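Local atomic coordinates of lysyl oxidase (Pichia pastoris, PDB entry 1W7C), a protein that acts as a copper- and topaquinone-dependent amine oxidase, probably deaminating primary amines, including lysine side chains, oxidatively. Residues Phe51-Leu56 with Val87-Gly92; Tyr119-Lys124 with Pro626-Asn631; Pro16-Trp21 with Gly76-Arg81. All coordinates share one frame; numbering follows the deposited sequence. Where two conformers were deposited one is given.

Interaction 1: Phe51-Leu56 with Val87-Gly92; sequences FSNYVL and VYFGEG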
loop_
_atom_site.group_PDB
_atom_site.type_symbol
_atom_site.label_atom_id
_atom_site.label_comp_id
_atom_site.label_asym_id
_atom_site.label_seq_id
_atom_site.Cartn_x
_atom_site.Cartn_y
_atom_site.Cartn_z
ATOM N N PHE A 51 -25.505 -27.417 -33.967
ATOM C CA PHE A 51 -26.775 -28.128 -34.028
ATOM C C PHE A 51 -26.770 -29.382 -33.157
ATOM O O PHE A 51 -27.775 -30.100 -33.070
ATOM C CB PHE A 51 -27.104 -28.449 -35.486
ATOM C CG PHE A 51 -27.244 -27.217 -36.333
ATOM C CD1 PHE A 51 -26.157 -26.743 -37.059
ATOM C CD2 PHE A 51 -28.429 -26.472 -36.334
ATOM C CE1 PHE A 51 -26.256 -25.598 -37.823
ATOM C CE2 PHE A 51 -28.530 -25.302 -37.074
ATOM C CZ PHE A 51 -27.448 -24.866 -37.830
ATOM N N SER A 52 -25.625 -29.632 -32.507
ATOM C CA SER A 52 -25.491 -30.704 -31.529
ATOM C C SER A 52 -25.932 -30.256 -30.149
ATOM O O SER A 52 -26.136 -29.067 -29.903
ATOM C CB SER A 52 -24.025 -31.137 -31.384
ATOM O OG SER A 52 -23.364 -31.357 -32.599
ATOM N N ASN A 53 -26.028 -31.217 -29.238
ATOM C CA ASN A 53 -26.045 -30.924 -27.804
ATOM C C ASN A 53 -24.743 -31.397 -27.224
ATOM O O ASN A 53 -24.264 -32.469 -27.589
ATOM C CB ASN A 53 -27.165 -31.663 -27.063
ATOM C CG ASN A 53 -28.503 -31.576 -27.757
ATOM O OD1 ASN A 53 -28.898 -30.524 -28.252
ATOM N ND2 ASN A 53 -29.242 -32.694 -27.754
ATOM N N TYR A 54 -24.177 -30.630 -26.305
ATOM C CA TYR A 54 -22.945 -31.048 -25.649
ATOM C C TYR A 54 -22.796 -30.399 -24.294
ATOM O O TYR A 54 -23.353 -29.353 -24.033
ATOM C CB TYR A 54 -21.721 -30.756 -26.501
ATOM C CG TYR A 54 -21.579 -29.324 -26.973
ATOM C CD1 TYR A 54 -20.900 -28.388 -26.226
ATOM C CD2 TYR A 54 -22.108 -28.929 -28.187
ATOM C CE1 TYR A 54 -20.750 -27.080 -26.674
ATOM C CE2 TYR A 54 -21.991 -27.611 -28.652
ATOM C CZ TYR A 54 -21.300 -26.701 -27.899
ATOM O OH TYR A 54 -21.193 -25.416 -28.383
ATOM N N VAL A 55 -22.035 -31.045 -23.423
ATOM C CA VAL A 55 -21.854 -30.541 -22.072
ATOM C C VAL A 55 -20.620 -29.622 -21.983
ATOM O O VAL A 55 -19.513 -29.992 -22.411
ATOM C CB VAL A 55 -21.712 -31.726 -21.070
ATOM C CG1 VAL A 55 -21.499 -31.240 -19.629
ATOM C CG2 VAL A 55 -22.944 -32.615 -21.131
ATOM N N LEU A 56 -20.798 -28.457 -21.379
ATOM C CA LEU A 56 -19.657 -27.563 -21.133
ATOM C C LEU A 56 -19.036 -27.750 -19.756
ATOM O O LEU A 56 -17.846 -28.019 -19.644
ATOM C CB LEU A 56 -20.040 -26.080 -21.295
ATOM C CG LEU A 56 -20.222 -25.518 -22.678
ATOM C CD1 LEU A 56 -21.595 -25.882 -23.198
ATOM C CD2 LEU A 56 -20.030 -23.994 -22.631
ATOM N N VAL A 87 -25.131 -26.954 -20.369
ATOM C CA VAL A 87 -25.233 -27.834 -21.519
ATOM C C VAL A 87 -25.698 -26.960 -22.686
ATOM O O VAL A 87 -26.652 -26.186 -22.568
ATOM C CB VAL A 87 -26.236 -28.975 -21.264
ATOM C CG1 VAL A 87 -26.383 -29.887 -22.485
ATOM C CG2 VAL A 87 -25.846 -29.769 -20.010
ATOM N N TYR A 88 -25.029 -27.097 -23.825
ATOM C CA TYR A 88 -25.534 -26.494 -25.048
ATOM C C TYR A 88 -26.530 -27.427 -25.701
ATOM O O TYR A 88 -26.238 -28.597 -25.906
ATOM C CB TYR A 88 -24.404 -26.182 -26.021
ATOM C CG TYR A 88 -24.944 -25.580 -27.291
ATOM C CD1 TYR A 88 -25.375 -24.255 -27.330
ATOM C CD2 TYR A 88 -25.119 -26.357 -28.436
ATOM C CE1 TYR A 88 -25.911 -23.714 -28.478
ATOM C CE2 TYR A 88 -25.643 -25.802 -29.580
ATOM C CZ TYR A 88 -26.052 -24.494 -29.593
ATOM O OH TYR A 88 -26.554 -23.931 -30.741
ATOM N N PHE A 89 -27.709 -26.895 -25.980
ATOM C CA PHE A 89 -28.727 -27.608 -26.749
ATOM C C PHE A 89 -28.938 -26.983 -28.119
ATOM O O PHE A 89 -29.507 -25.880 -28.227
ATOM C CB PHE A 89 -30.056 -27.626 -26.004
ATOM C CG PHE A 89 -30.034 -28.472 -24.760
ATOM C CD1 PHE A 89 -29.839 -27.888 -23.524
ATOM C CD2 PHE A 89 -30.158 -29.847 -24.830
ATOM C CE1 PHE A 89 -29.799 -28.645 -22.383
ATOM C CE2 PHE A 89 -30.138 -30.617 -23.679
ATOM C CZ PHE A 89 -29.964 -30.004 -22.449
ATOM N N GLY A 90 -28.543 -27.731 -29.160
ATOM C CA GLY A 90 -28.717 -27.313 -30.531
ATOM C C GLY A 90 -29.745 -28.121 -31.301
ATOM O O GLY A 90 -30.028 -27.787 -32.429
ATOM N N GLU A 91 -30.333 -29.137 -30.674
ATOM C CA GLU A 91 -31.252 -30.038 -31.353
ATOM C C GLU A 91 -32.566 -29.382 -31.758
ATOM O O GLU A 91 -33.294 -29.914 -32.599
ATOM C CB GLU A 91 -31.547 -31.266 -30.464
ATOM C CG GLU A 91 -32.364 -30.939 -29.206
ATOM C CD GLU A 91 -32.783 -32.157 -28.421
ATOM O OE1 GLU A 91 -32.019 -33.142 -28.398
ATOM O OE2 GLU A 91 -33.881 -32.112 -27.813
ATOM N N GLY A 92 -32.890 -28.257 -31.140
ATOM C CA GLY A 92 -34.105 -27.530 -31.460
ATOM C C GLY A 92 -34.001 -26.569 -32.639
ATOM O O GLY A 92 -32.971 -26.442 -33.302
#
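Asn53 OD1 takes two backbone N-H groups at once, Gly90 N at 3.0 Å and Glu91 N at 3.1 Å, the first in the plane of its carbonyl and the second tilted 21° from it. The amide's other end, ND2, gives a bond to Glu91 OE1 (2.9 Å), reaching that oxygen from above the carboxylate plane, and a second to the backbone O of Asn41. An alanine here would probably leave Glu91 N, Glu91 OE1 and Asn41 O without these partners and Gly90 N with just its weak bond to Ser52 O, setting residues 90-91 free to shift.

Beyond the amide, strands 53-61 and 82-89, both in the N2 domain of the copper amine oxidase family, run antiparallel. Tyr54 and Tyr88 form a hydrogen-bonded pair, with Tyr54 N to Tyr88 O at 2.9 Å and Tyr88 N to Tyr54 O at 2.8 Å. Tyr88 CB sits over one face of the Tyr54 ring, 3.8 Å from its centroid, a CH-pi contact. Tyr54 OH is bonded to Asp135, Tyr88 OH to Phe50 O. Backbone pairing thus joins the strands, while one side-chain amide fastens the end of the ladder to residues 90-91.

Interaction 2: Tyr119-Lys124 with Pro626-Asn631; sequences YNTNGK and PPVNFN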
loop_
_atom_site.group_PDB
_atom_site.type_symbol
_atom_site.label_atom_id
_atom_site.label_comp_id
_atom_site.label_asym_id
_atom_site.label_seq_id
_atom_site.Cartn_x
_atom_site.Cartn_y
_atom_site.Cartn_z
ATOM N N TYR A 119 -30.061 -17.823 -9.218
ATOM C CA TYR A 119 -29.014 -16.808 -9.037
ATOM C C TYR A 119 -28.881 -15.870 -10.241
ATOM O O TYR A 119 -28.051 -14.971 -10.220
ATOM C CB TYR A 119 -27.647 -17.457 -8.706
ATOM C CG TYR A 119 -27.287 -18.553 -9.665
ATOM C CD1 TYR A 119 -26.924 -18.274 -10.988
ATOM C CD2 TYR A 119 -27.383 -19.876 -9.274
ATOM C CE1 TYR A 119 -26.649 -19.294 -11.893
ATOM C CE2 TYR A 119 -27.155 -20.885 -10.151
ATOM C CZ TYR A 119 -26.775 -20.606 -11.471
ATOM O OH TYR A 119 -26.485 -21.659 -12.346
ATOM N N ASN A 120 -29.666 -16.110 -11.299
ATOM C CA ASN A 120 -29.702 -15.230 -12.450
ATOM C C ASN A 120 -30.777 -14.203 -12.256
ATOM O O ASN A 120 -31.959 -14.546 -12.146
ATOM C CB ASN A 120 -29.951 -16.024 -13.723
ATOM C CG ASN A 120 -28.763 -16.890 -14.098
ATOM O OD1 ASN A 120 -27.622 -16.562 -13.765
ATOM N ND2 ASN A 120 -29.026 -18.017 -14.793
ATOM N N THR A 121 -30.396 -12.929 -12.198
ATOM C CA THR A 121 -31.352 -11.878 -11.988
ATOM C C THR A 121 -32.361 -11.765 -13.119
ATOM O O THR A 121 -33.466 -11.275 -12.914
ATOM C CB THR A 121 -30.684 -10.508 -11.799
ATOM O OG1 THR A 121 -29.937 -10.167 -12.965
ATOM C CG2 THR A 121 -29.731 -10.476 -10.622
ATOM N N ASN A 122 -32.010 -12.256 -14.297
ATOM C CA ASN A 122 -32.914 -12.161 -15.442
ATOM C C ASN A 122 -33.948 -13.290 -15.486
ATOM O O ASN A 122 -34.787 -13.326 -16.374
ATOM C CB ASN A 122 -32.131 -12.048 -16.759
ATOM C CG ASN A 122 -31.599 -13.386 -17.281
ATOM O OD1 ASN A 122 -31.665 -14.404 -16.615
ATOM N ND2 ASN A 122 -31.048 -13.357 -18.481
ATOM N N GLY A 123 -33.899 -14.170 -14.493
ATOM C CA GLY A 123 -34.877 -15.232 -14.301
ATOM C C GLY A 123 -34.847 -16.371 -15.301
ATOM O O GLY A 123 -35.776 -17.184 -15.341
ATOM N N LYS A 124 -33.787 -16.446 -16.096
ATOM C CA LYS A 124 -33.688 -17.420 -17.176
ATOM C C LYS A 124 -32.605 -18.454 -16.904
ATOM O O LYS A 124 -31.516 -18.120 -16.441
ATOM C CB LYS A 124 -33.372 -16.712 -18.491
ATOM C CG LYS A 124 -34.459 -15.746 -18.917
ATOM C CD LYS A 124 -34.094 -14.903 -20.117
ATOM C CE LYS A 124 -35.153 -13.879 -20.378
ATOM N NZ LYS A 124 -34.783 -13.007 -21.507
ATOM N N PRO A 626 -28.004 -9.672 -19.518
ATOM C CA PRO A 626 -27.123 -10.692 -18.949
ATOM C C PRO A 626 -27.802 -11.532 -17.880
ATOM O O PRO A 626 -28.737 -11.055 -17.231
ATOM C CB PRO A 626 -25.993 -9.870 -18.341
ATOM C CG PRO A 626 -26.652 -8.591 -17.969
ATOM C CD PRO A 626 -27.564 -8.308 -19.164
ATOM N N PRO A 627 -27.356 -12.764 -17.718
ATOM C CA PRO A 627 -27.828 -13.603 -16.613
ATOM C C PRO A 627 -27.861 -12.876 -15.285
ATOM O O PRO A 627 -28.899 -12.949 -14.594
ATOM C CB PRO A 627 -26.891 -14.800 -16.651
ATOM C CG PRO A 627 -26.555 -14.934 -18.096
ATOM C CD PRO A 627 -26.416 -13.495 -18.590
ATOM N N VAL A 628 -26.790 -12.149 -14.954
ATOM C CA VAL A 628 -26.767 -11.291 -13.781
ATOM C C VAL A 628 -26.541 -9.844 -14.205
ATOM O O VAL A 628 -25.500 -9.503 -14.815
ATOM C CB VAL A 628 -25.683 -11.731 -12.786
ATOM C CG1 VAL A 628 -25.512 -10.664 -11.687
ATOM C CG2 VAL A 628 -26.039 -13.070 -12.154
ATOM N N ASN A 629 -27.520 -9.011 -13.867
ATOM C CA ASN A 629 -27.364 -7.577 -13.896
ATOM C C ASN A 629 -27.221 -7.142 -12.447
ATOM O O ASN A 629 -28.170 -7.218 -11.688
ATOM C CB ASN A 629 -28.548 -6.919 -14.569
ATOM C CG ASN A 629 -28.376 -5.406 -14.688
ATOM O OD1 ASN A 629 -27.706 -4.788 -13.851
ATOM N ND2 ASN A 629 -28.982 -4.805 -15.711
ATOM N N PHE A 630 -26.011 -6.733 -12.073
ATOM C CA PHE A 630 -25.708 -6.407 -10.685
ATOM C C PHE A 630 -26.667 -5.349 -10.122
ATOM O O PHE A 630 -26.947 -5.344 -8.943
ATOM C CB PHE A 630 -24.268 -5.951 -10.570
ATOM C CG PHE A 630 -23.860 -5.514 -9.184
ATOM C CD1 PHE A 630 -23.524 -6.452 -8.229
ATOM C CD2 PHE A 630 -23.855 -4.174 -8.836
ATOM C CE1 PHE A 630 -23.126 -6.080 -6.956
ATOM C CE2 PHE A 630 -23.455 -3.790 -7.551
ATOM C CZ PHE A 630 -23.131 -4.746 -6.613
ATOM N N ASN A 631 -27.115 -4.412 -10.962
ATOM C CA ASN A 631 -27.967 -3.363 -10.480
ATOM C C ASN A 631 -29.299 -3.881 -9.936
ATOM O O ASN A 631 -29.934 -3.190 -9.162
ATOM C CB ASN A 631 -28.222 -2.337 -11.593
ATOM C CG ASN A 631 -27.043 -1.424 -11.833
ATOM O OD1 ASN A 631 -26.085 -1.401 -11.030
ATOM N ND2 ASN A 631 -27.068 -0.706 -12.958
#
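The amide of Asn120 lies with Pro627 CB over one face, 3.5 Å from Asn120 OD1, and the CD1-CE1 edge of the Tyr119 ring on the other side, Tyr119 CD1 3.3 Å from that same oxygen. Asn120 opens a type I beta turn that runs to Gly123, in the loop between strands 112-115 and 126-128. The amide of Asn122, further round the turn, also meets the 626-631 loop with a face: Pro626 O (3.7 Å from Asn122 CG), Pro627 CA and Pro627 O all lie over it. From the opposite side Lys124 N donates to Asn122 OD1 (3.0 Å), well above the carbonyl plane; this is an Asx turn, built on the tail of the beta turn.

Asn120 ND2 reaches Lys124 O at 3.0 Å and also bonds Glu99, two bonds from one NH2 that would hold the amide's rotation; the one to Lys124 O links the start of the turn to the residue just after it. Across the contact, Asn122 N donates to Pro627 O (3.2 Å). Lys124 adds a salt bridge to Asp625, the residue before Pro626. The side chain of Thr121 touches Phe633, which belongs to a calcium site with Glu540, Asp635 and Glu637. The turn therefore packs against the enzyme-domain loop that leads into that site. Chi1 of 61° puts Thr121 OG1 between its own backbone N and carbonyl carbon, where it accepts from Asn629 N at 2.8 Å with an N-H...O angle of 176°, almost perfectly straight.

Interaction 3: Pro16-Trp21 with Gly76-Arg81; sequences PKTNIW and GDLPPR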
loop_
_atom_site.group_PDB
_atom_site.type_symbol
_atom_site.label_atom_id
_atom_site.label_comp_id
_atom_site.label_asym_id
_atom_site.label_seq_id
_atom_site.Cartn_x
_atom_site.Cartn_y
_atom_site.Cartn_z
ATOM N N PRO A 16 -13.106 -28.810 11.752
ATOM C CA PRO A 16 -14.303 -28.880 12.604
ATOM C C PRO A 16 -15.517 -29.511 11.917
ATOM O O PRO A 16 -16.322 -30.173 12.573
ATOM C CB PRO A 16 -14.571 -27.412 12.944
ATOM C CG PRO A 16 -13.254 -26.758 12.812
ATOM C CD PRO A 16 -12.547 -27.452 11.691
ATOM N N LYS A 17 -15.663 -29.254 10.627
ATOM C CA LYS A 17 -16.790 -29.720 9.837
ATOM C C LYS A 17 -16.298 -30.138 8.463
ATOM O O LYS A 17 -15.113 -29.995 8.152
ATOM C CB LYS A 17 -17.829 -28.620 9.714
ATOM C CG LYS A 17 -18.448 -28.198 11.040
ATOM C CD LYS A 17 -19.557 -29.155 11.479
ATOM C CE LYS A 17 -20.133 -28.845 12.871
ATOM N NZ LYS A 17 -21.554 -29.401 13.070
ATOM N N THR A 18 -17.185 -30.682 7.645
ATOM C CA THR A 18 -16.927 -31.020 6.247
ATOM C C THR A 18 -16.885 -29.752 5.399
ATOM O O THR A 18 -17.709 -28.833 5.598
ATOM C CB THR A 18 -18.084 -31.916 5.732
ATOM O OG1 THR A 18 -18.054 -33.178 6.426
ATOM C CG2 THR A 18 -17.910 -32.288 4.266
ATOM N N ASN A 19 -16.023 -29.737 4.398
ATOM C CA ASN A 19 -16.009 -28.656 3.452
ATOM C C ASN A 19 -17.152 -28.812 2.439
ATOM O O ASN A 19 -17.009 -29.448 1.373
ATOM C CB ASN A 19 -14.658 -28.623 2.791
ATOM C CG ASN A 19 -14.498 -27.383 1.871
ATOM O OD1 ASN A 19 -15.465 -26.784 1.378
ATOM N ND2 ASN A 19 -13.258 -27.020 1.637
ATOM N N ILE A 20 -18.285 -28.215 2.784
ATOM C CA ILE A 20 -19.500 -28.304 2.000
ATOM C C ILE A 20 -19.464 -27.426 0.746
ATOM O O ILE A 20 -20.420 -27.404 -0.026
ATOM C CB ILE A 20 -20.732 -27.951 2.884
ATOM C CG1 ILE A 20 -20.558 -26.585 3.575
ATOM C CG2 ILE A 20 -20.923 -29.062 3.922
ATOM C CD1 ILE A 20 -21.812 -26.051 4.215
ATOM N N TRP A 21 -18.362 -26.693 0.569
ATOM C CA TRP A 21 -18.180 -25.828 -0.583
ATOM C C TRP A 21 -17.220 -26.420 -1.606
ATOM O O TRP A 21 -16.973 -25.780 -2.625
ATOM C CB TRP A 21 -17.687 -24.428 -0.139
ATOM C CG TRP A 21 -18.481 -23.846 0.970
ATOM C CD1 TRP A 21 -19.630 -23.134 0.859
ATOM C CD2 TRP A 21 -18.215 -23.954 2.369
ATOM N NE1 TRP A 21 -20.092 -22.766 2.095
ATOM C CE2 TRP A 21 -19.255 -23.283 3.046
ATOM C CE3 TRP A 21 -17.215 -24.572 3.130
ATOM C CZ2 TRP A 21 -19.275 -23.145 4.417
ATOM C CZ3 TRP A 21 -17.250 -24.450 4.497
ATOM C CH2 TRP A 21 -18.282 -23.759 5.136
ATOM N N GLY A 76 -26.841 -28.964 12.323
ATOM C CA GLY A 76 -27.756 -29.254 11.223
ATOM C C GLY A 76 -27.266 -30.385 10.320
ATOM O O GLY A 76 -26.116 -30.838 10.395
ATOM N N ASP A 77 -28.170 -30.855 9.470
ATOM C CA ASP A 77 -27.838 -31.838 8.438
ATOM C C ASP A 77 -26.855 -31.227 7.459
ATOM O O ASP A 77 -26.871 -29.997 7.242
ATOM C CB ASP A 77 -29.077 -32.210 7.605
ATOM C CG ASP A 77 -30.077 -33.075 8.323
ATOM O OD1 ASP A 77 -29.797 -33.523 9.435
ATOM O OD2 ASP A 77 -31.165 -33.379 7.787
ATOM N N LEU A 78 -26.005 -32.056 6.858
ATOM C CA LEU A 78 -25.286 -31.635 5.653
ATOM C C LEU A 78 -26.277 -31.076 4.648
ATOM O O LEU A 78 -27.268 -31.734 4.346
ATOM C CB LEU A 78 -24.597 -32.836 4.989
ATOM C CG LEU A 78 -23.345 -33.305 5.666
ATOM C CD1 LEU A 78 -22.970 -34.686 5.165
ATOM C CD2 LEU A 78 -22.195 -32.323 5.423
ATOM N N PRO A 79 -25.991 -29.919 4.068
ATOM C CA PRO A 79 -26.802 -29.454 2.955
ATOM C C PRO A 79 -26.764 -30.440 1.795
ATOM O O PRO A 79 -25.765 -31.185 1.674
ATOM C CB PRO A 79 -26.141 -28.135 2.570
ATOM C CG PRO A 79 -25.464 -27.716 3.819
ATOM C CD PRO A 79 -24.941 -28.947 4.441
ATOM N N PRO A 80 -27.796 -30.445 0.943
ATOM C CA PRO A 80 -27.755 -31.306 -0.245
ATOM C C PRO A 80 -26.518 -31.017 -1.097
ATOM O O PRO A 80 -26.080 -29.863 -1.242
ATOM C CB PRO A 80 -29.035 -30.935 -0.991
ATOM C CG PRO A 80 -29.942 -30.438 0.063
ATOM C CD PRO A 80 -29.058 -29.699 1.035
ATOM N N ARG A 81 -25.992 -32.077 -1.684
ATOM C CA ARG A 81 -24.852 -32.050 -2.572
ATOM C C ARG A 81 -25.426 -32.041 -3.983
ATOM O O ARG A 81 -26.048 -33.015 -4.419
ATOM C CB ARG A 81 -23.989 -33.300 -2.351
ATOM C CG ARG A 81 -22.723 -33.299 -3.107
ATOM C CD ARG A 81 -21.785 -32.194 -2.743
ATOM N NE ARG A 81 -20.466 -32.468 -3.292
ATOM C CZ ARG A 81 -19.441 -31.607 -3.281
ATOM N NH1 ARG A 81 -19.540 -30.422 -2.685
ATOM N NH2 ARG A 81 -18.287 -31.957 -3.816
HETATM O O HOH W 1 -23.702 -30.199 11.853
HETATM O O HOH W 2 -21.925 -29.353 -1.133
#
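Two irregular connections meet near the surface here: the loop between strand 11-12 and helix 26-39, and the loop that leads from helix 65-73 into strand 82-89. Ile20 carries most of the contact. Its CG2 methyl packs against Leu78 CD2 at 3.8 Å, and its CD1 touches Pro79 CG at 4.0 Å, the Ile20 and Pro79 side chains crossing at about a right angle. Chi1 of 54° places Ile20 CG1 between its backbone N and carbonyl carbon, and this carbon lies over the centre of the neighbouring Trp21 ring. The loop itself is shaped by an Asx turn, in which Asn19 OD1 accepts from Trp21 N (3.0 Å). Tyr71 of helix 65-73 touches both Ile20 and Leu78, so that helix shares in the apolar cluster.

The polar part of the contact goes through solvent. A water donates to Ile20 O at 2.7 Å and accepts from Arg81 NH1 at 3.0 Å, lying in the plane of the guanidinium at its edge. Arg81 is also anchored by a salt bridge from NE to Glu28 and by a bond from NH1 to Thr22 O, which are likely to fix the orientation of the guanidinium. With no direct hydrogen bond between the segments, the junction rests on a few branched and cyclic aliphatic groups, and a water links the Ile20 carbonyl to the Arg81 guanidinium.

From the N terminus, residues 16-21 come first and wait for 76-81, so interaction 3 closes a loop that holds helices 26-39 and 65-73 and strand 53-61. Residues 51-56 fall inside that loop, but their partner 87-92 lies beyond it; interactions 1 and 3 therefore cross, though their nearest atoms stay about 16 Å apart. Interaction 1 closes by pairing strands 53-61 and 82-89 of an antiparallel sheet. Interaction 2 opens only afterwards, from the loop joining strands 112-115 and 126-128 of the same sheet, and spans 501 residues to reach the enzyme domain. Its centre is about 22 Å from that of interaction 1.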